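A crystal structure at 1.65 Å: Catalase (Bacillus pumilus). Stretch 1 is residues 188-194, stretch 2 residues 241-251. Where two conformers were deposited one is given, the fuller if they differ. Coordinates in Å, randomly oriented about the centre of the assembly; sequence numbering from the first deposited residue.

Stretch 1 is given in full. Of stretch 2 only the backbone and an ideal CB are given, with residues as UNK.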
# COMPACT_ATOMS: atom_id res chain seq x y z
N PRO A 188 14.63 31.73 9.43
CA PRO A 188 15.15 32.34 8.24
C PRO A 188 14.12 33.18 7.46
O PRO A 188 12.97 32.84 7.45
CB PRO A 188 15.66 31.14 7.38
CG PRO A 188 15.94 30.09 8.43
CD PRO A 188 14.79 30.27 9.43
N ALA A 189 14.59 34.26 6.79
CA ALA A 189 13.65 35.11 6.09
C ALA A 189 12.99 34.38 4.93
O ALA A 189 11.81 34.71 4.54
CB ALA A 189 14.33 36.38 5.60
N ASN A 190 13.76 33.50 4.32
CA ASN A 190 13.30 32.67 3.22
C ASN A 190 14.42 31.59 2.96
O ASN A 190 15.35 31.50 3.71
CB ASN A 190 13.02 33.55 1.98
CG ASN A 190 14.23 34.36 1.58
OD1 ASN A 190 15.29 33.81 1.27
ND2 ASN A 190 14.09 35.72 1.55
N TYR A 191 14.24 30.76 1.94
CA TYR A 191 15.19 29.69 1.70
C TYR A 191 16.47 30.16 1.01
O TYR A 191 17.47 29.48 1.09
CB TYR A 191 14.53 28.59 0.84
CG TYR A 191 13.36 27.86 1.46
CD1 TYR A 191 13.41 27.39 2.78
CD2 TYR A 191 12.20 27.64 0.73
CE1 TYR A 191 12.34 26.69 3.33
CE2 TYR A 191 11.13 26.95 1.25
CZ TYR A 191 11.18 26.48 2.57
OH TYR A 191 10.11 25.81 3.08
N ALA A 192 16.44 31.33 0.36
CA ALA A 192 17.63 31.85 -0.37
C ALA A 192 18.63 32.55 0.54
O ALA A 192 19.84 32.41 0.41
CB ALA A 192 17.20 32.80 -1.48
N GLU A 193 18.12 33.24 1.55
CA GLU A 193 18.99 34.06 2.44
C GLU A 193 19.28 33.29 3.72
O GLU A 193 18.93 33.69 4.84
CB GLU A 193 18.28 35.39 2.73
CG GLU A 193 18.09 36.27 1.49
CD GLU A 193 17.36 37.56 1.79
OE1 GLU A 193 16.16 37.70 1.42
OE2 GLU A 193 17.98 38.46 2.38
N MET A 194 19.87 32.10 3.54
CA MET A 194 19.91 31.07 4.55
C MET A 194 21.20 30.28 4.41
O MET A 194 21.66 30.04 3.30
CB MET A 194 18.72 30.13 4.30
CG MET A 194 18.53 29.06 5.29
SD MET A 194 17.04 28.04 4.94
CE MET A 194 17.60 26.94 3.64
N UNK A 241 2.88 30.54 2.79
CA UNK A 241 3.87 29.81 1.94
C UNK A 241 4.87 30.79 1.36
O UNK A 241 5.27 30.69 0.20
CB UNK A 241 3.18 29.05 0.81
N UNK A 242 5.37 31.71 2.16
CA UNK A 242 6.09 32.83 1.57
C UNK A 242 7.50 32.45 1.02
O UNK A 242 8.06 33.11 0.10
CB UNK A 242 6.23 33.93 2.62
N UNK A 243 8.07 31.39 1.59
CA UNK A 243 9.41 30.97 1.20
C UNK A 243 9.30 30.17 -0.05
O UNK A 243 10.14 30.32 -0.94
CB UNK A 243 10.10 30.17 2.30
N UNK A 244 8.28 29.31 -0.15
CA UNK A 244 8.08 28.62 -1.41
C UNK A 244 7.84 29.67 -2.54
O UNK A 244 8.36 29.54 -3.65
CB UNK A 244 6.91 27.65 -1.30
N UNK A 245 7.05 30.67 -2.23
CA UNK A 245 6.75 31.72 -3.21
C UNK A 245 8.03 32.43 -3.69
O UNK A 245 8.29 32.58 -4.88
CB UNK A 245 5.78 32.74 -2.60
N UNK A 246 8.82 32.84 -2.71
CA UNK A 246 10.06 33.59 -2.95
C UNK A 246 11.05 32.81 -3.82
O UNK A 246 11.62 33.38 -4.77
CB UNK A 246 10.72 33.95 -1.62
N UNK A 247 11.22 31.53 -3.52
CA UNK A 247 12.15 30.69 -4.29
C UNK A 247 11.70 30.60 -5.76
O UNK A 247 12.50 30.82 -6.69
CB UNK A 247 12.24 29.29 -3.68
N UNK A 248 10.43 30.29 -5.96
CA UNK A 248 9.89 30.11 -7.29
C UNK A 248 10.05 31.40 -8.08
O UNK A 248 10.50 31.42 -9.23
CB UNK A 248 8.42 29.69 -7.23
N UNK A 249 9.66 32.48 -7.43
CA UNK A 249 9.66 33.80 -8.07
C UNK A 249 11.05 34.30 -8.44
O UNK A 249 11.23 34.85 -9.54
CB UNK A 249 8.99 34.82 -7.14
N UNK A 250 12.03 34.10 -7.57
CA UNK A 250 13.44 34.41 -7.90
C UNK A 250 13.90 33.72 -9.18
O UNK A 250 14.47 34.34 -10.08
CB UNK A 250 14.36 34.00 -6.75
N UNK A 251 13.63 32.42 -9.24
CA UNK A 251 14.05 31.65 -10.37
C UNK A 251 13.28 32.03 -11.60
O UNK A 251 13.86 32.14 -12.71
CB UNK A 251 13.90 30.15 -10.09

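Position 241 comes immediately before the helix, with phi/psi of -133/44, and its ideal CB has nothing of stretch 1 within 5.5 Å. The N-cap often takes serine, threonine, aspartate or asparagine, but stretch 1 sets no demand here. The deposited residue is Q241, whose side chain leads away from the contact.

At position 242 the CB points sideways, and no atom of stretch 1 lies close to it. Some way off, however, the carbonyl O of A189 offers an acceptor, so a long or ring-bearing donor could suit: histidine, glutamine, lysine or arginine. It is H242. With chi1 at 81° (p), the end of the side chain comes nearer to stretch 1, and H242 NE2 donates to A189 O at 2.8 Å, with the acceptor at the ring edge, near its plane, as an imidazole N-H requires.

At position 243 the backbones approach most closely, the CA of residue 243 lying 4.7 Å from N190 CA. The ideal CB points toward stretch 1 and already lies 3.5 Å from Y191 CE2 and 4.2 Å from N190 CA. So little room favours a small residue, alanine above all, with glycine or serine conceivable. It is A243, and its methyl sits over one face of the tyrosine ring, CB 3.7 Å from the centroid of Y191 in a CH-pi contact.

Position 244 turns its CB away, although that atom is still 5.0 Å from Y191 CE2. Many residues would be tolerated. T244 is found, its OG1 4.3 Å from Y191 CE2 and hydrogen-bonded elsewhere in the structure.

Position 245 is out of reach and leaves the choice to other neighbours; it is R245.

Position 246 points toward stretch 1, its ideal CB 4.3 Å from N190 CB. Beyond lie the N190 amide group and the backbone N of Y191, so a short polar side chain fits: aspartate, asparagine or serine. The choice is D246, chi1 t. Its OD2 comes 3.5 Å from N190 CG, and also accepts from a water at 2.8 Å. That water in turn donates to A243 O at 2.7 Å and accepts from Y191 N at 3.0 Å, tying the helix to the loop.

Position 247 also points toward stretch 1, with its ideal CB 4.7 Å from Y191 CD2. An apolar residue such as leucine, isoleucine or methionine would suit the ring's neighbourhood. L247 is there, though its side chain comes no nearer than 4.6 Å.

Positions 248 and 249 are out of reach; they hold Y248 and D249.

Position 250 points toward stretch 1 across open space, with the E193 carboxylate beyond. A long cation, arginine or lysine, can bridge that gap. R250 does so: NH2 makes a salt bridge with E193 OE1 at 3.4 Å, while NE pairs with D246 OD2 at 2.8 Å, one helical turn back. The flat guanidinium also takes the A192 methyl over one face, A192 CB lying 3.4 Å from R250 NE.

Position 251 is again out of reach, and is I251.

Stretch 2 (241-251) QHATRDLYDRI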
# COMPACT_ATOMS: atom_id res chain seq x y z
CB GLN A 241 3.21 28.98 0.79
CG GLN A 241 2.43 29.84 -0.22
CD GLN A 241 0.91 29.70 -0.08
OE1 GLN A 241 0.36 28.62 -0.28
NE2 GLN A 241 0.25 30.79 0.34
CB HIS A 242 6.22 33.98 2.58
CG HIS A 242 7.34 33.77 3.54
ND1 HIS A 242 7.25 32.91 4.61
CD2 HIS A 242 8.62 34.23 3.53
CE1 HIS A 242 8.42 32.86 5.23
NE2 HIS A 242 9.26 33.64 4.60
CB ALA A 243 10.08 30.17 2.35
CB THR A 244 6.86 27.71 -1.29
OG1 THR A 244 7.20 26.56 -0.51
CG2 THR A 244 6.37 27.15 -2.61
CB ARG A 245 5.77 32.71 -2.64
CG ARG A 245 5.26 33.70 -3.71
CD ARG A 245 4.49 34.83 -3.01
NE ARG A 245 3.35 34.31 -2.24
CZ ARG A 245 2.13 34.08 -2.71
NH1 ARG A 245 1.84 34.24 -3.99
NH2 ARG A 245 1.19 33.68 -1.89
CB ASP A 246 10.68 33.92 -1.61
CG ASP A 246 12.03 34.56 -1.71
OD1 ASP A 246 12.11 35.83 -1.87
OD2 ASP A 246 13.02 33.75 -1.68
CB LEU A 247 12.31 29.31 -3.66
CG LEU A 247 13.32 28.35 -4.38
CD1 LEU A 247 14.76 28.87 -4.47
CD2 LEU A 247 13.28 27.00 -3.68
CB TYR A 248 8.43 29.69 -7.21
CG TYR A 248 7.84 29.36 -8.56
CD1 TYR A 248 7.31 30.34 -9.36
CD2 TYR A 248 7.86 28.04 -9.04
CE1 TYR A 248 6.80 30.04 -10.61
CE2 TYR A 248 7.35 27.74 -10.27
CZ TYR A 248 6.85 28.75 -11.06
OH TYR A 248 6.34 28.37 -12.30
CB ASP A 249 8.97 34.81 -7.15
CG ASP A 249 7.45 34.64 -7.12
OD1 ASP A 249 6.86 33.79 -7.88
OD2 ASP A 249 6.82 35.35 -6.31
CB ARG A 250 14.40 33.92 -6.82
CG ARG A 250 14.43 34.74 -5.60
CD ARG A 250 15.27 34.08 -4.50
NE ARG A 250 15.08 34.78 -3.23
CZ ARG A 250 15.78 35.83 -2.81
NH1 ARG A 250 16.83 36.28 -3.50
NH2 ARG A 250 15.48 36.40 -1.64
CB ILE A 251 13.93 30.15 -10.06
CG1 ILE A 251 15.00 29.81 -9.02
CG2 ILE A 251 14.08 29.31 -11.33
CD1 ILE A 251 14.90 28.39 -8.46
O HOH W 1 12.67 31.27 -0.52
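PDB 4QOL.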